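Local structure of Endonuclease/exonuclease/phosphatase (Leptotrichia buccalis C-1013-b, 3TEB) at residues T8-A13 / M40-Q45; E93-I98 / R124-T129. The protein probably acts as a metal-dependent nuclease of the endonuclease/exonuclease/phosphatase family, hydrolysing phosphodiester bonds, although its natural substrate is not established. One frame throughout, in Å; residues are numbered along the deposited sequence.

Contact 1: residues T8-A13 / M40-Q45. With MG (magnesium ion), chain C.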
ATOM      1  N   THR A   8       2.943  -4.559   2.094  1.00 30.22           N
ATOM      2  CA  THR A   8       2.002  -3.795   1.260  1.00 28.70           C
ATOM      3  C   THR A   8       1.051  -4.739   0.531  1.00 27.87           C
ATOM      4  O   THR A   8       1.471  -5.762  -0.004  1.00 28.30           O
ATOM      5  CB  THR A   8       2.703  -2.849   0.234  1.00 28.77           C
ATOM      6  OG1 THR A   8       1.715  -2.083  -0.467  1.00 28.56           O
ATOM      7  CG2 THR A   8       3.513  -3.641  -0.797  1.00 29.12           C
ATOM      8  N   VAL A   9      -0.230  -4.402   0.501  1.00 26.61           N
ATOM      9  CA  VAL A   9      -1.211  -5.304  -0.079  1.00 25.73           C
ATOM     10  C   VAL A   9      -2.449  -4.556  -0.564  1.00 25.10           C
ATOM     11  O   VAL A   9      -3.074  -3.800   0.182  1.00 24.87           O
ATOM     12  CB  VAL A   9      -1.539  -6.488   0.894  1.00 25.70           C
ATOM     13  CG1 VAL A   9      -1.965  -5.995   2.254  1.00 25.44           C
ATOM     14  CG2 VAL A   9      -2.570  -7.385   0.315  1.00 25.53           C
ATOM     15  N   ASN A  10      -2.760  -4.740  -1.843  1.00 24.88           N
ATOM     16  CA  ASN A  10      -4.007  -4.250  -2.421  1.00 24.53           C
ATOM     17  C   ASN A  10      -5.085  -5.224  -1.998  1.00 24.43           C
ATOM     18  O   ASN A  10      -5.053  -6.383  -2.401  1.00 24.79           O
ATOM     19  CB  ASN A  10      -3.889  -4.223  -3.940  1.00 24.76           C
ATOM     20  CG  ASN A  10      -5.159  -3.762  -4.622  1.00 25.14           C
ATOM     21  OD1 ASN A  10      -6.267  -4.192  -4.272  1.00 26.87           O
ATOM     22  ND2 ASN A  10      -5.005  -2.890  -5.626  1.00 25.82           N
ATOM     23  N   VAL A  11      -6.026  -4.792  -1.171  1.00 24.15           N
ATOM     24  CA  VAL A  11      -6.864  -5.785  -0.487  1.00 24.00           C
ATOM     25  C   VAL A  11      -8.179  -6.104  -1.182  1.00 24.04           C
ATOM     26  O   VAL A  11      -8.932  -6.975  -0.727  1.00 24.21           O
ATOM     27  CB  VAL A  11      -7.105  -5.435   0.997  1.00 23.99           C
ATOM     28  CG1 VAL A  11      -5.867  -5.775   1.811  1.00 23.98           C
ATOM     29  CG2 VAL A  11      -7.529  -3.974   1.160  1.00 23.73           C
ATOM     30  N   HIS A  12      -8.432  -5.402  -2.283  1.00 24.12           N
ATOM     31  CA  HIS A  12      -9.656  -5.546  -3.052  1.00 24.61           C
ATOM     32  C   HIS A  12     -10.852  -5.620  -2.092  1.00 24.37           C
ATOM     33  O   HIS A  12     -11.688  -6.515  -2.191  1.00 24.82           O
ATOM     34  CB  HIS A  12      -9.547  -6.793  -3.940  1.00 25.04           C
ATOM     35  CG  HIS A  12     -10.443  -6.775  -5.143  1.00 27.06           C
ATOM     36  ND1 HIS A  12     -11.089  -7.905  -5.603  1.00 28.39           N
ATOM     37  CD2 HIS A  12     -10.793  -5.774  -5.988  1.00 28.48           C
ATOM     38  CE1 HIS A  12     -11.798  -7.600  -6.677  1.00 29.01           C
ATOM     39  NE2 HIS A  12     -11.639  -6.312  -6.930  1.00 29.16           N
ATOM     40  N   ALA A  13     -10.917  -4.678  -1.156  1.00 24.14           N
ATOM     41  CA  ALA A  13     -11.862  -4.731  -0.037  1.00 24.27           C
ATOM     42  C   ALA A  13     -13.349  -4.907  -0.393  1.00 24.45           C
ATOM     43  O   ALA A  13     -13.918  -4.074  -1.105  1.00 24.41           O
ATOM     44  CB  ALA A  13     -11.692  -3.498   0.816  1.00 24.35           C
HETATM   45  N   MSE A  40      -2.012  -0.366   2.635  1.00 26.41           N
HETATM   46  CA  MSE A  40      -3.142  -1.016   1.974  1.00 25.69           C
HETATM   47  C   MSE A  40      -3.797  -0.116   0.942  1.00 25.24           C
HETATM   48  O   MSE A  40      -3.963   1.099   1.174  1.00 25.27           O
HETATM   49  CB  MSE A  40      -4.172  -1.431   3.001  1.00 25.60           C
HETATM   50  CG  MSE A  40      -3.753  -2.627   3.797  1.00 26.45           C
HETATM   51 SE   MSE A  40      -5.105  -3.055   5.120  0.75 29.40          SE
HETATM   52  CE  MSE A  40      -4.892  -1.469   6.237  1.00 27.44           C
ATOM     53  N   GLN A  41      -4.158  -0.716  -0.192  1.00 24.67           N
ATOM     54  CA  GLN A  41      -4.883  -0.025  -1.247  1.00 24.22           C
ATOM     55  C   GLN A  41      -6.213  -0.717  -1.523  1.00 23.90           C
ATOM     56  O   GLN A  41      -6.441  -1.864  -1.104  1.00 23.80           O
ATOM     57  CB  GLN A  41      -4.052   0.051  -2.525  1.00 24.39           C
ATOM     58  CG  GLN A  41      -2.653   0.609  -2.342  1.00 25.62           C
ATOM     59  CD  GLN A  41      -1.689  -0.411  -1.756  1.00 27.98           C
ATOM     60  OE1 GLN A  41      -1.719  -1.592  -2.127  1.00 30.60           O
ATOM     61  NE2 GLN A  41      -0.837   0.030  -0.831  1.00 28.06           N
ATOM     62  N   GLU A  42      -7.079  -0.024  -2.260  1.00 23.84           N
ATOM     63  CA  GLU A  42      -8.440  -0.498  -2.542  1.00 23.99           C
ATOM     64  C   GLU A  42      -9.110  -0.882  -1.206  1.00 23.78           C
ATOM     65  O   GLU A  42      -9.627  -1.974  -1.045  1.00 23.99           O
ATOM     66  CB  GLU A  42      -8.485  -1.637  -3.611  1.00 24.17           C
ATOM     67  CG  GLU A  42      -7.980  -1.266  -5.042  1.00 26.79           C
ATOM     68  CD  GLU A  42      -8.467  -2.225  -6.172  1.00 31.63           C
ATOM     69  OE1 GLU A  42      -9.692  -2.300  -6.443  1.00 34.87           O
ATOM     70  OE2 GLU A  42      -7.632  -2.892  -6.833  1.00 33.11           O
ATOM     71  N   VAL A  43      -9.055   0.023  -0.240  1.00 23.64           N
ATOM     72  CA  VAL A  43      -9.719  -0.167   1.043  1.00 23.68           C
ATOM     73  C   VAL A  43     -11.059   0.531   0.941  1.00 23.80           C
ATOM     74  O   VAL A  43     -11.102   1.737   0.714  1.00 24.28           O
ATOM     75  CB  VAL A  43      -8.902   0.444   2.203  1.00 23.66           C
ATOM     76  CG1 VAL A  43      -9.700   0.437   3.479  1.00 23.81           C
ATOM     77  CG2 VAL A  43      -7.611  -0.319   2.400  1.00 23.51           C
ATOM     78  N   ASN A  44     -12.148  -0.217   1.103  1.00 23.71           N
ATOM     79  CA  ASN A  44     -13.491   0.315   0.829  1.00 23.55           C
ATOM     80  C   ASN A  44     -14.378   0.409   2.054  1.00 23.69           C
ATOM     81  O   ASN A  44     -14.219  -0.340   3.024  1.00 23.74           O
ATOM     82  CB  ASN A  44     -14.216  -0.524  -0.239  1.00 23.61           C
ATOM     83  CG  ASN A  44     -13.446  -0.626  -1.553  1.00 23.70           C
ATOM     84  OD1 ASN A  44     -13.017   0.377  -2.115  1.00 25.56           O
ATOM     85  ND2 ASN A  44     -13.285  -1.847  -2.054  1.00 23.89           N
ATOM     86  N   GLN A  45     -15.318   1.343   1.989  1.00 23.01           N
ATOM     87  CA  GLN A  45     -16.418   1.422   2.944  1.00 22.17           C
ATOM     88  C   GLN A  45     -17.701   1.844   2.225  1.00 22.73           C
ATOM     89  O   GLN A  45     -17.663   2.493   1.175  1.00 23.47           O
ATOM     90  CB  GLN A  45     -16.092   2.405   4.061  1.00 21.71           C
ATOM     91  CG  GLN A  45     -16.073   3.877   3.628  1.00 22.26           C
ATOM     92  CD  GLN A  45     -15.630   4.821   4.734  1.00 22.51           C
ATOM     93  OE1 GLN A  45     -15.173   4.392   5.800  1.00 23.44           O
ATOM     94  NE2 GLN A  45     -15.769   6.115   4.485  1.00 22.98           N
TER
HETATM   95 MG    MG C 301      -8.193  -4.090  -8.035  1.00 32.96          MG
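Val9 and Met40 (modelled as selenomethionine), then Asn10 and Gln41, pair as neighbours in two parallel strands, with Gln41 N donating to Val9 O at 3.3 Å and Val11 N to Gln41 O at 3.0 Å. Beyond these pairs both chains turn, yet they stay together, and Ala13 N reaches Glu42 O at 3.0 Å. Glu42 and Val43 both lie opposite Gly94 in a G1 beta bulge, and Glu42 takes the left-handed backbone conformation of the bulge's first position, a place often filled by glycine. The bend in 8-13 is an Asx turn: Asn10 OD1 accepts from His12 N, with the donor in the carbonyl plane.

The same amide also serves the metal site. Asn10 CG is anti to the backbone N (chi1 178°), and ND2 donates at 2.9 Å to the anti lone pair of Glu42 OE2, the oxygen that binds magnesium at 1.8 Å. Amide and carboxylate planes stand 83° apart, but the carboxylate oxygen lies close to the amide plane. Asparagine suits this place because its two ends hold the turn and the metal ligand at once. Glu42 OE1 lies at the edge of the His12 ring, 3.7 Å from CD2, while His12 ND1 bonds to Glu16. Gln41 NE2 makes a weak bond to Thr8 OG1. On the face opposite that of Asn10 and Gln41, Val9 CG1 lies 4.1 Å from Met40 CG, the two side chains running side by side.

Strands 4-10 and 37-46 and helix 19-33 form a beta-alpha-beta unit. Strand 259-264 flanks the first strand and 91-99 the second, while helix 61-69 packs on Val11, Ala13, Met40 and Val43.

Contact 2: residues E93-I98 / R124-T129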
ATOM      1  N   GLU A  93     -13.632   4.413  -2.148  1.00 26.98           N
ATOM      2  CA  GLU A  93     -12.357   3.728  -2.319  1.00 27.40           C
ATOM      3  C   GLU A  93     -11.244   4.597  -1.755  1.00 26.33           C
ATOM      4  O   GLU A  93     -11.200   5.796  -2.020  1.00 26.49           O
ATOM      5  CB  GLU A  93     -12.103   3.418  -3.798  1.00 28.25           C
ATOM      6  CG  GLU A  93     -11.014   2.377  -4.015  1.00 32.64           C
ATOM      7  CD  GLU A  93     -10.922   1.866  -5.463  1.00 39.28           C
ATOM      8  OE1 GLU A  93      -9.828   2.036  -6.086  1.00 42.23           O
ATOM      9  OE2 GLU A  93     -11.926   1.291  -5.973  1.00 41.56           O
ATOM     10  N   GLY A  94     -10.351   4.007  -0.978  1.00 25.27           N
ATOM     11  CA  GLY A  94      -9.278   4.777  -0.389  1.00 24.45           C
ATOM     12  C   GLY A  94      -8.055   3.937  -0.142  1.00 24.35           C
ATOM     13  O   GLY A  94      -7.965   2.808  -0.613  1.00 24.55           O
ATOM     14  N   VAL A  95      -7.102   4.490   0.590  1.00 24.01           N
ATOM     15  CA  VAL A  95      -5.902   3.758   0.947  1.00 23.98           C
ATOM     16  C   VAL A  95      -5.755   3.881   2.431  1.00 24.00           C
ATOM     17  O   VAL A  95      -6.369   4.759   3.034  1.00 24.02           O
ATOM     18  CB  VAL A  95      -4.643   4.320   0.253  1.00 24.05           C
ATOM     19  CG1 VAL A  95      -4.636   3.959  -1.226  1.00 24.28           C
ATOM     20  CG2 VAL A  95      -4.550   5.818   0.425  1.00 24.02           C
ATOM     21  N   ALA A  96      -4.964   3.002   3.033  1.00 24.19           N
ATOM     22  CA  ALA A  96      -4.734   3.098   4.463  1.00 24.41           C
ATOM     23  C   ALA A  96      -3.324   2.700   4.843  1.00 24.95           C
ATOM     24  O   ALA A  96      -2.577   2.154   4.026  1.00 25.19           O
ATOM     25  CB  ALA A  96      -5.741   2.287   5.221  1.00 24.16           C
ATOM     26  N   VAL A  97      -2.951   3.015   6.077  1.00 25.64           N
ATOM     27  CA  VAL A  97      -1.707   2.548   6.658  1.00 26.44           C
ATOM     28  C   VAL A  97      -2.041   2.094   8.063  1.00 27.11           C
ATOM     29  O   VAL A  97      -2.731   2.798   8.794  1.00 27.58           O
ATOM     30  CB  VAL A  97      -0.662   3.682   6.767  1.00 26.41           C
ATOM     31  CG1 VAL A  97       0.587   3.175   7.452  1.00 26.73           C
ATOM     32  CG2 VAL A  97      -0.313   4.260   5.406  1.00 26.05           C
ATOM     33  N   ILE A  98      -1.582   0.913   8.439  1.00 27.92           N
ATOM     34  CA  ILE A  98      -1.660   0.487   9.836  1.00 28.86           C
ATOM     35  C   ILE A  98      -0.252   0.515  10.419  1.00 29.48           C
ATOM     36  O   ILE A  98       0.722   0.234   9.708  1.00 29.77           O
ATOM     37  CB  ILE A  98      -2.187  -0.950   9.981  1.00 28.96           C
ATOM     38  CG1 ILE A  98      -3.534  -1.141   9.263  1.00 29.88           C
ATOM     39  CG2 ILE A  98      -2.277  -1.336  11.446  1.00 29.26           C
ATOM     40  CD1 ILE A  98      -4.729  -0.471   9.921  1.00 31.35           C
ATOM     41  N   ARG A 124      -5.998   9.794  -3.781  1.00 19.46           N
ATOM     42  CA  ARG A 124      -5.476  10.411  -2.573  1.00 19.38           C
ATOM     43  C   ARG A 124      -4.394   9.477  -1.981  1.00 19.70           C
ATOM     44  O   ARG A 124      -4.509   8.253  -2.061  1.00 20.19           O
ATOM     45  CB  ARG A 124      -6.634  10.644  -1.598  1.00 19.57           C
ATOM     46  CG  ARG A 124      -6.377  11.537  -0.415  1.00 20.43           C
ATOM     47  CD  ARG A 124      -7.151  12.849  -0.440  1.00 21.84           C
ATOM     48  NE  ARG A 124      -8.579  12.662  -0.255  1.00 24.15           N
ATOM     49  CZ  ARG A 124      -9.446  13.629   0.052  1.00 25.25           C
ATOM     50  NH1 ARG A 124      -9.035  14.867   0.229  1.00 25.73           N
ATOM     51  NH2 ARG A 124     -10.744  13.354   0.176  1.00 26.84           N
ATOM     52  N   ILE A 125      -3.337  10.060  -1.417  1.00 19.72           N
ATOM     53  CA  ILE A 125      -2.255   9.301  -0.790  1.00 20.28           C
ATOM     54  C   ILE A 125      -2.308   9.466   0.725  1.00 20.91           C
ATOM     55  O   ILE A 125      -2.739  10.497   1.234  1.00 21.21           O
ATOM     56  CB  ILE A 125      -0.902   9.814  -1.300  1.00 20.17           C
ATOM     57  CG1 ILE A 125      -0.851   9.789  -2.839  1.00 20.88           C
ATOM     58  CG2 ILE A 125       0.235   9.040  -0.702  1.00 20.25           C
ATOM     59  CD1 ILE A 125      -0.743   8.378  -3.485  1.00 22.30           C
ATOM     60  N   VAL A 126      -1.892   8.449   1.458  1.00 21.97           N
ATOM     61  CA  VAL A 126      -1.777   8.591   2.899  1.00 23.06           C
ATOM     62  C   VAL A 126      -0.316   8.493   3.288  1.00 24.09           C
ATOM     63  O   VAL A 126       0.359   7.512   2.939  1.00 24.61           O
ATOM     64  CB  VAL A 126      -2.586   7.533   3.654  1.00 23.61           C
ATOM     65  CG1 VAL A 126      -2.337   7.624   5.143  1.00 23.83           C
ATOM     66  CG2 VAL A 126      -4.028   7.760   3.401  1.00 23.98           C
ATOM     67  N   SER A 127       0.178   9.508   3.997  1.00 25.03           N
ATOM     68  CA  SER A 127       1.532   9.457   4.523  1.00 26.32           C
ATOM     69  C   SER A 127       1.550   9.473   6.036  1.00 27.81           C
ATOM     70  O   SER A 127       0.644   9.996   6.683  1.00 28.18           O
ATOM     71  CB  SER A 127       2.398  10.574   3.966  1.00 25.76           C
ATOM     72  OG  SER A 127       2.118  11.793   4.611  1.00 26.12           O
ATOM     73  N   ILE A 128       2.617   8.899   6.573  1.00 29.68           N
ATOM     74  CA  ILE A 128       2.823   8.732   7.987  1.00 31.80           C
ATOM     75  C   ILE A 128       4.294   9.087   8.297  1.00 33.17           C
ATOM     76  O   ILE A 128       5.196   8.750   7.526  1.00 33.12           O
ATOM     77  CB  ILE A 128       2.371   7.286   8.389  1.00 32.59           C
ATOM     78  CG1 ILE A 128       1.451   7.339   9.577  1.00 34.09           C
ATOM     79  CG2 ILE A 128       3.497   6.275   8.589  1.00 33.24           C
ATOM     80  CD1 ILE A 128       0.202   8.083   9.249  1.00 34.93           C
ATOM     81  N   THR A 129       4.544   9.814   9.382  1.00 35.23           N
ATOM     82  CA  THR A 129       5.928  10.039   9.812  1.00 37.47           C
ATOM     83  C   THR A 129       6.220   9.350  11.153  1.00 40.05           C
ATOM     84  O   THR A 129       5.599   9.659  12.170  1.00 40.79           O
ATOM     85  CB  THR A 129       6.292  11.546   9.837  1.00 37.02           C
ATOM     86  OG1 THR A 129       5.926  12.131   8.587  1.00 36.78           O
ATOM     87  CG2 THR A 129       7.782  11.753  10.030  1.00 36.89           C
TER
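Val95 and Val97 of one sheet meet Val126 and Ile128 of another, face to face, in the core of the two-sheet sandwich that defines the DNase I-like fold. The axes of strands 93-98 and 124-129 are 10° apart in direction and approach to 6.6 Å, and no hydrogen bond joins the segments; the adhesion is apolar. Val95 and Val97, and Val126 and Ile128, point toward the facing strand, and branched aliphatic residues suit these four places: they favour extended backbone and offer short, broad methyl surfaces to the facing sheet.

Val126 is the middle piece, its two methyls shared between two partners. Its CG1 is anti to the backbone N (chi1 174°) and meets Val97 CG2 at 3.9 Å, whereas its CG2, anti to the carbonyl carbon, meets Val95 CG2 at 3.6 Å. In both pairs the valines come from opposing strands and interleave, so the contact is alongside rather than head-on. Val97 has the same rotamer as Val126 and divides its methyls in a similar way: CG2 goes to Val126, and CG1 lies 4.4 Å from Ile128 CG2. Ile128 adds bulk at this end of the row, where its side chain also touches Ile103 and Glu106.

Arg124 enters the contact through its backbone. Its side chain leads away from Val95, and NE bonds to Asn83 O; a long guanidinium-bearing chain suits a partly exposed position from which it can reach that carbonyl. Strand 78-84 lies beside 91-99, and its Ser82 touches both Arg124 and Val126. Val95 differs from the other two valines in conformation: CG1 is anti to the carbonyl carbon (chi1 -73°), which puts CG2 between the backbone N and the carbonyl carbon, and this methyl also rests against Arg124 O, 3.5 Å away.

In the fold
Contact 1 lies within one sheet and contact 2 between the two sheets of the sandwich, with their centres 10 Å apart. Strands 37-46 and 91-99, antiparallel neighbours, connect them: Met40 O lies 2.8 Å from Ala96 N and Val43 O 2.9 Å from Gly94 N, both probable hydrogen bonds. Contact 1 reaches the metal site through Glu42, and Asp256, the other known magnesium-binding residue, lies with its side chain about 3 Å from that of His12. Contact 2 is an apolar contact away from the metal: the side chain of Val95 is about 7 Å from that of Glu42 and about 11 Å from the bound magnesium.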